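Local coordinates for protein putative acetyltransferase (Streptococcus mutans, PDB 4E2A) that is probably a GNAT-type acyltransferase that transfers an acyl group from an acyl-coenzyme A to an acceptor, at residues Y132-K135 and A136-G139; F147-A150 and L151-Q155; V171-Q174 and L175-K179. All coordinates share one frame; numbering follows the deposited sequence.

Contact 1. Residues Y132-K135 and A136-G139; sequences YILK and AYQG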
loop_
_atom_site.group_PDB
_atom_site.type_symbol
_atom_site.label_atom_id
_atom_site.label_comp_id
_atom_site.label_asym_id
_atom_site.label_seq_id
_atom_site.Cartn_x
_atom_site.Cartn_y
_atom_site.Cartn_z
ATOM N N TYR B 132 14.069 -13.495 4.341
ATOM C CA TYR B 132 13.742 -14.084 5.624
ATOM C C TYR B 132 14.675 -15.236 5.970
ATOM O O TYR B 132 15.024 -16.048 5.109
ATOM C CB TYR B 132 12.305 -14.645 5.611
ATOM C CG TYR B 132 11.197 -13.610 5.592
ATOM C CD1 TYR B 132 10.622 -13.145 6.772
ATOM C CD2 TYR B 132 10.718 -13.111 4.384
ATOM C CE1 TYR B 132 9.602 -12.221 6.740
ATOM C CE2 TYR B 132 9.708 -12.193 4.348
ATOM C CZ TYR B 132 9.152 -11.748 5.522
ATOM O OH TYR B 132 8.135 -10.828 5.480
ATOM N N ILE B 133 15.061 -15.318 7.237
ATOM C CA ILE B 133 15.807 -16.472 7.735
ATOM C C ILE B 133 14.973 -17.104 8.843
ATOM O O ILE B 133 14.523 -16.398 9.759
ATOM C CB ILE B 133 17.199 -16.071 8.311
ATOM C CG1 ILE B 133 18.059 -15.346 7.262
ATOM C CG2 ILE B 133 17.928 -17.305 8.901
ATOM C CD1 ILE B 133 18.503 -16.209 6.063
ATOM N N LEU B 134 14.735 -18.410 8.738
ATOM C CA LEU B 134 14.133 -19.182 9.842
ATOM C C LEU B 134 14.827 -18.945 11.199
ATOM O O LEU B 134 16.066 -18.992 11.308
ATOM C CB LEU B 134 14.159 -20.683 9.528
ATOM C CG LEU B 134 13.067 -21.293 8.645
ATOM C CD1 LEU B 134 13.408 -22.735 8.349
ATOM C CD2 LEU B 134 11.671 -21.186 9.285
ATOM N N LYS B 135 14.027 -18.709 12.237
ATOM C CA LYS B 135 14.574 -18.463 13.569
ATOM C C LYS B 135 15.555 -19.548 14.020
ATOM O O LYS B 135 16.558 -19.246 14.666
ATOM C CB LYS B 135 13.450 -18.333 14.602
ATOM C CG LYS B 135 13.547 -17.055 15.402
ATOM C CD LYS B 135 12.313 -16.183 15.225
ATOM C CE LYS B 135 11.158 -16.695 16.077
ATOM N NZ LYS B 135 10.131 -15.641 16.342
ATOM N N ALA B 136 15.272 -20.805 13.689
ATOM C CA ALA B 136 16.167 -21.884 14.098
ATOM C C ALA B 136 17.544 -21.728 13.460
ATOM O O ALA B 136 18.500 -22.347 13.923
ATOM C CB ALA B 136 15.566 -23.284 13.793
ATOM N N TYR B 137 17.645 -20.910 12.405
ATOM C CA TYR B 137 18.925 -20.722 11.699
ATOM C C TYR B 137 19.510 -19.308 11.779
ATOM O O TYR B 137 20.462 -18.999 11.062
ATOM C CB TYR B 137 18.809 -21.110 10.215
ATOM C CG TYR B 137 18.591 -22.576 9.982
ATOM C CD1 TYR B 137 19.670 -23.449 9.796
ATOM C CD2 TYR B 137 17.304 -23.092 9.927
ATOM C CE1 TYR B 137 19.455 -24.802 9.581
ATOM C CE2 TYR B 137 17.081 -24.442 9.719
ATOM C CZ TYR B 137 18.154 -25.290 9.546
ATOM O OH TYR B 137 17.906 -26.624 9.342
ATOM N N GLN B 138 18.946 -18.457 12.631
ATOM C CA GLN B 138 19.456 -17.089 12.789
ATOM C C GLN B 138 20.740 -17.038 13.631
ATOM O O GLN B 138 21.043 -17.960 14.397
ATOM C CB GLN B 138 18.375 -16.164 13.380
ATOM C CG GLN B 138 17.191 -15.920 12.436
ATOM C CD GLN B 138 16.102 -15.001 13.025
ATOM O OE1 GLN B 138 16.244 -14.468 14.121
ATOM N NE2 GLN B 138 15.012 -14.816 12.279
ATOM N N GLY B 139 21.508 -15.967 13.480
ATOM C CA GLY B 139 22.712 -15.788 14.272
ATOM C C GLY B 139 23.923 -16.537 13.725
ATOM O O GLY B 139 24.985 -16.532 14.330
#
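Just past the end of strand 125-133 the chain makes a tight 3-10 turn, in which Tyr137 N bonds to Leu134 O at 2.7 Å and Gln138 N to Lys135 O at 3.2 Å. The run Gln138-Gly139 fits the start of the glycine-rich loop of GNAT enzymes, which in relatives holds the pyrophosphate of acetyl-coenzyme A. At the turn, the side chain of Leu134 meets Tyr137 at the ring edge, CB lying 4.0 Å from CD2 and near the ring plane. The methyl CG2 of Ile133 packs against CB of the same tyrosine at 4.1 Å. The branched Ile133 and the large Tyr137 can both cover Leu142 of the next helix, while Leu134 lies against Gln57 and Thr58 of helix 48-63. At the surface, the long Lys135 hydrogen-bonds through NZ to the backbone O of Glu61. Gln138 is long enough to fold back over the turn: its chain is extended beyond CG (chi2 180°) and crosses that of Lys135 obliquely. Its NE2 then donates an almost straight hydrogen bond, 3.0 Å and 170°, to Ile133 O, which lies in the plane of the glutamine amide.

Contact 2. Residues F147-A150 and L151-Q155; sequences FEFA and LERAQ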
loop_
_atom_site.group_PDB
_atom_site.type_symbol
_atom_site.label_atom_id
_atom_site.label_comp_id
_atom_site.label_asym_id
_atom_site.label_seq_id
_atom_site.Cartn_x
_atom_site.Cartn_y
_atom_site.Cartn_z
ATOM N N PHE B 147 22.025 -11.548 1.743
ATOM C CA PHE B 147 21.962 -10.157 1.301
ATOM C C PHE B 147 23.137 -9.818 0.391
ATOM O O PHE B 147 22.959 -9.178 -0.645
ATOM C CB PHE B 147 21.881 -9.180 2.477
ATOM C CG PHE B 147 21.613 -7.737 2.066
ATOM C CD1 PHE B 147 20.348 -7.335 1.643
ATOM C CD2 PHE B 147 22.619 -6.788 2.125
ATOM C CE1 PHE B 147 20.098 -6.011 1.275
ATOM C CE2 PHE B 147 22.381 -5.454 1.767
ATOM C CZ PHE B 147 21.117 -5.062 1.347
ATOM N N GLU B 148 24.331 -10.279 0.759
ATOM C CA GLU B 148 25.502 -10.081 -0.077
ATOM C C GLU B 148 25.401 -10.803 -1.430
ATOM O O GLU B 148 25.870 -10.291 -2.454
ATOM C CB GLU B 148 26.778 -10.458 0.698
ATOM C CG GLU B 148 26.897 -9.650 1.987
ATOM C CD GLU B 148 28.318 -9.525 2.520
ATOM O OE1 GLU B 148 29.182 -10.297 2.070
ATOM O OE2 GLU B 148 28.556 -8.637 3.375
ATOM N N PHE B 149 24.777 -11.980 -1.438
ATOM C CA PHE B 149 24.485 -12.679 -2.685
ATOM C C PHE B 149 23.525 -11.846 -3.546
ATOM O O PHE B 149 23.685 -11.763 -4.773
ATOM C CB PHE B 149 23.906 -14.078 -2.398
ATOM C CG PHE B 149 23.447 -14.826 -3.626
ATOM C CD1 PHE B 149 24.317 -15.685 -4.308
ATOM C CD2 PHE B 149 22.133 -14.695 -4.092
ATOM C CE1 PHE B 149 23.900 -16.382 -5.451
ATOM C CE2 PHE B 149 21.698 -15.396 -5.220
ATOM C CZ PHE B 149 22.589 -16.243 -5.907
ATOM N N ALA B 150 22.514 -11.253 -2.910
ATOM C CA ALA B 150 21.570 -10.395 -3.636
ATOM C C ALA B 150 22.262 -9.213 -4.311
ATOM O O ALA B 150 21.955 -8.908 -5.469
ATOM C CB ALA B 150 20.444 -9.891 -2.719
ATOM N N LEU B 151 23.178 -8.553 -3.597
ATOM C CA LEU B 151 23.953 -7.430 -4.165
ATOM C C LEU B 151 24.839 -7.852 -5.339
ATOM O O LEU B 151 25.014 -7.096 -6.308
ATOM C CB LEU B 151 24.835 -6.780 -3.095
ATOM C CG LEU B 151 24.094 -6.199 -1.895
ATOM C CD1 LEU B 151 25.082 -5.619 -0.899
ATOM C CD2 LEU B 151 23.071 -5.146 -2.354
ATOM N N GLU B 152 25.418 -9.046 -5.250
ATOM C CA GLU B 152 26.222 -9.556 -6.360
ATOM C C GLU B 152 25.359 -9.910 -7.587
ATOM O O GLU B 152 25.734 -9.614 -8.723
ATOM C CB GLU B 152 27.093 -10.732 -5.918
ATOM C CG GLU B 152 27.996 -11.258 -7.018
ATOM C CD GLU B 152 28.898 -10.184 -7.632
ATOM O OE1 GLU B 152 29.197 -9.171 -6.957
ATOM O OE2 GLU B 152 29.316 -10.365 -8.801
ATOM N N ARG B 153 24.187 -10.506 -7.365
ATOM C CA ARG B 153 23.252 -10.710 -8.471
ATOM C C ARG B 153 22.919 -9.390 -9.161
ATOM O O ARG B 153 22.858 -9.301 -10.395
ATOM C CB ARG B 153 21.962 -11.403 -7.999
ATOM C CG ARG B 153 22.132 -12.875 -7.688
ATOM C CD ARG B 153 22.637 -13.649 -8.902
ATOM N NE ARG B 153 21.699 -13.615 -10.027
ATOM C CZ ARG B 153 21.932 -14.199 -11.204
ATOM N NH1 ARG B 153 23.076 -14.850 -11.414
ATOM N NH2 ARG B 153 21.029 -14.132 -12.178
ATOM N N ALA B 154 22.706 -8.358 -8.360
ATOM C CA ALA B 154 22.392 -7.027 -8.887
ATOM C C ALA B 154 23.532 -6.515 -9.754
ATOM O O ALA B 154 23.305 -5.952 -10.829
ATOM C CB ALA B 154 22.115 -6.044 -7.747
ATOM N N GLN B 155 24.755 -6.696 -9.270
ATOM C CA GLN B 155 25.943 -6.268 -9.994
ATOM C C GLN B 155 26.021 -6.979 -11.346
ATOM O O GLN B 155 26.226 -6.355 -12.385
ATOM C CB GLN B 155 27.183 -6.570 -9.161
ATOM C CG GLN B 155 28.359 -5.648 -9.438
ATOM C CD GLN B 155 28.107 -4.202 -9.007
ATOM O OE1 GLN B 155 27.848 -3.920 -7.830
ATOM N NE2 GLN B 155 28.184 -3.281 -9.962
#
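Phe147 and Leu151, and Phe149 and Arg153, are neighbours one helical turn apart in helix 142-157, and the same spacing satisfies the backbone. The carbonyls of Phe147, Glu148, Phe149 and Ala150 accept the N-H groups of Leu151, Glu152, Arg153 and Ala154 in turn; the bond from Arg153 N to Phe149 O measures 2.9 Å. One turn further on, Gln155 N is satisfied by Leu151 O, and Ala154 O is hydrogen-bonded with Ser157 OG. Among the side chains, the carboxylate of Glu148 finds a partner for OE2 in the hydroxyl of Tyr180. NH2 of Arg153 makes a long, weak ion pair with Glu95 OE1, and Gln155 NE2 makes a weak bond to the carbonyl of Leu206.

Much of the arginine's work here is apolar. Its CG comes to 3.6 Å from CE2 of Phe149, and the two side chains lie alongside one another, pointing the same way, with ring and guanidinium planes 17° apart. A chi1 of -74° sets CG beside the backbone N and so against the ring, and the bend at chi2 (-59°) brings CD to 4.0 Å from CZ of Phe149. Across the helix, CD1 of Leu151 rests 3.8 Å from CE2 of Phe147, whose ring also meets Tyr180 edge-to-face. Bulky apolar groups suit this side because Phe147 reaches Ile128 and Leu164 in the sheet, while the small Ala150 and Ala154 bring the backbone close to strand 125-133. This is the helix of a beta-alpha-beta unit, packed on strands 125-133 and 161-167 as in the core of the GNAT fold.

Contact 3. Residues V171-Q174 and L175-K179; sequences VKAQ and LLYAK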
loop_
_atom_site.group_PDB
_atom_site.type_symbol
_atom_site.label_atom_id
_atom_site.label_comp_id
_atom_site.label_asym_id
_atom_site.label_seq_id
_atom_site.Cartn_x
_atom_site.Cartn_y
_atom_site.Cartn_z
ATOM N N VAL B 171 15.596 2.330 12.443
ATOM C CA VAL B 171 16.898 2.964 12.361
ATOM C C VAL B 171 18.032 1.958 12.263
ATOM O O VAL B 171 19.040 2.211 11.586
ATOM C CB VAL B 171 17.141 3.896 13.566
ATOM C CG1 VAL B 171 15.935 4.790 13.770
ATOM C CG2 VAL B 171 17.424 3.083 14.835
ATOM N N LYS B 172 17.883 0.821 12.929
ATOM C CA LYS B 172 18.970 -0.150 12.933
ATOM C C LYS B 172 19.200 -0.631 11.503
ATOM O O LYS B 172 20.338 -0.642 11.010
ATOM C CB LYS B 172 18.671 -1.325 13.861
ATOM C CG LYS B 172 19.777 -2.365 13.900
ATOM C CD LYS B 172 19.301 -3.652 14.555
ATOM C CE LYS B 172 20.360 -4.743 14.472
ATOM N NZ LYS B 172 19.883 -6.028 15.060
ATOM N N ALA B 173 18.109 -1.009 10.837
ATOM C CA ALA B 173 18.180 -1.455 9.452
ATOM C C ALA B 173 18.736 -0.352 8.556
ATOM O O ALA B 173 19.541 -0.623 7.655
ATOM C CB ALA B 173 16.800 -1.908 8.959
ATOM N N GLN B 174 18.341 0.879 8.816
ATOM C CA GLN B 174 18.826 1.983 8.036
ATOM C C GLN B 174 20.319 2.039 8.059
ATOM O O GLN B 174 20.956 2.151 7.045
ATOM C CB GLN B 174 18.232 3.298 8.521
ATOM C CG GLN B 174 16.799 3.512 8.114
ATOM C CD GLN B 174 16.164 4.667 8.822
ATOM O OE1 GLN B 174 16.827 5.579 9.218
ATOM N NE2 GLN B 174 14.872 4.618 8.990
ATOM N N LEU B 175 20.866 1.901 9.243
ATOM C CA LEU B 175 22.281 2.028 9.485
ATOM C C LEU B 175 23.059 0.938 8.793
ATOM O O LEU B 175 24.088 1.156 8.215
ATOM C CB LEU B 175 22.512 2.022 10.999
ATOM C CG LEU B 175 22.100 3.281 11.749
ATOM C CD1 LEU B 175 22.504 3.242 13.208
ATOM C CD2 LEU B 175 22.635 4.523 11.093
ATOM N N LEU B 176 22.500 -0.244 8.825
ATOM C CA LEU B 176 23.097 -1.359 8.174
ATOM C C LEU B 176 23.177 -1.173 6.654
ATOM O O LEU B 176 24.216 -1.342 6.087
ATOM C CB LEU B 176 22.338 -2.611 8.543
ATOM C CG LEU B 176 22.998 -3.882 8.077
ATOM C CD1 LEU B 176 23.456 -4.734 9.209
ATOM C CD2 LEU B 176 22.126 -4.628 7.195
ATOM N N TYR B 177 22.046 -0.815 6.051
ATOM C CA TYR B 177 21.938 -0.506 4.656
ATOM C C TYR B 177 22.920 0.571 4.228
ATOM O O TYR B 177 23.511 0.476 3.206
ATOM C CB TYR B 177 20.503 -0.113 4.333
ATOM C CG TYR B 177 19.557 -1.280 4.442
ATOM C CD1 TYR B 177 19.921 -2.506 4.032
ATOM C CD2 TYR B 177 18.309 -1.137 4.990
ATOM C CE1 TYR B 177 19.080 -3.550 4.150
ATOM C CE2 TYR B 177 17.486 -2.168 5.113
ATOM C CZ TYR B 177 17.869 -3.365 4.705
ATOM O OH TYR B 177 17.009 -4.355 4.838
ATOM N N ALA B 178 23.097 1.568 5.056
ATOM C CA ALA B 178 23.978 2.674 4.714
ATOM C C ALA B 178 25.422 2.168 4.587
ATOM O O ALA B 178 26.222 2.729 3.843
ATOM C CB ALA B 178 23.878 3.786 5.748
ATOM N N LYS B 179 25.740 1.084 5.281
ATOM C CA LYS B 179 27.118 0.592 5.266
ATOM C C LYS B 179 27.457 -0.097 3.955
ATOM O O LYS B 179 28.633 -0.163 3.551
ATOM C CB LYS B 179 27.401 -0.327 6.455
ATOM C CG LYS B 179 27.652 0.432 7.733
ATOM C CD LYS B 179 28.179 -0.485 8.824
ATOM C CE LYS B 179 29.511 -1.103 8.414
ATOM N NZ LYS B 179 29.992 -2.097 9.408
#
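Ala173 O receives a nearly straight hydrogen bond from Tyr177 N, 3.0 Å long with an N-H...O angle of 178°, and the ring of the same residue comes close to it obliquely. Tyr177 CD2 approaches that oxygen to 3.0 Å, a tight carbon-oxygen contact. The ring is brought there by two torsions: chi1 of -69° sets CG beside the backbone N, and chi2 of -39° turns the ring well away from the perpendicular setting common for tyrosine. Further out, CE2 touches the methyl CB of Ala173 at 3.9 Å, and the ring also packs on Leu164 and Leu202 of the sheet. Alanine is apt one turn before this tyrosine, being small enough to sit beside the ring while its methyl also touches Val166.

The remaining i to i+4 bonds of helix 171-179 run from Leu175 N to Val171 O, Leu176 N to Lys172 O and Ala178 N to Gln174 O. CG of Leu175 lies 3.2 Å from Val171 O, one turn earlier. In the first turn, the N-H of Ala173 is taken by OD1 of Asn170, the residue just before the helix. Gln174, extended beyond CG, reaches back with NE2 to make weak hydrogen bonds to the carbonyls of Trp167, the last residue of strand 161-167, and Glu168 just after it; its side chain also touches Val166 and Trp200. A short helix following strand 161-167, with an asparagine before it and a Leu-Tyr pair within it, is characteristic of the GNAT acetyltransferase fold.

The three contacts follow one another along the chain within the GNAT family region. Contact 1 lies at the end of strand 125-133, contact 2 in helix 142-157, which comes next, and contact 3 in helix 171-179, beyond strand 161-167. Their centres are about 19 Å apart for contacts 1 and 2 and for 1 and 3, and about 17 Å for 2 and 3. Contact 1 touches neither of the others, but the two helices meet where Phe147 CZ lies 3.8 Å from Tyr177 CE1. The loop probably concerned with coenzyme A follows strand 125-133, which pairs in parallel with strand 161-167, on which both helices pack, so the central sheet links all three.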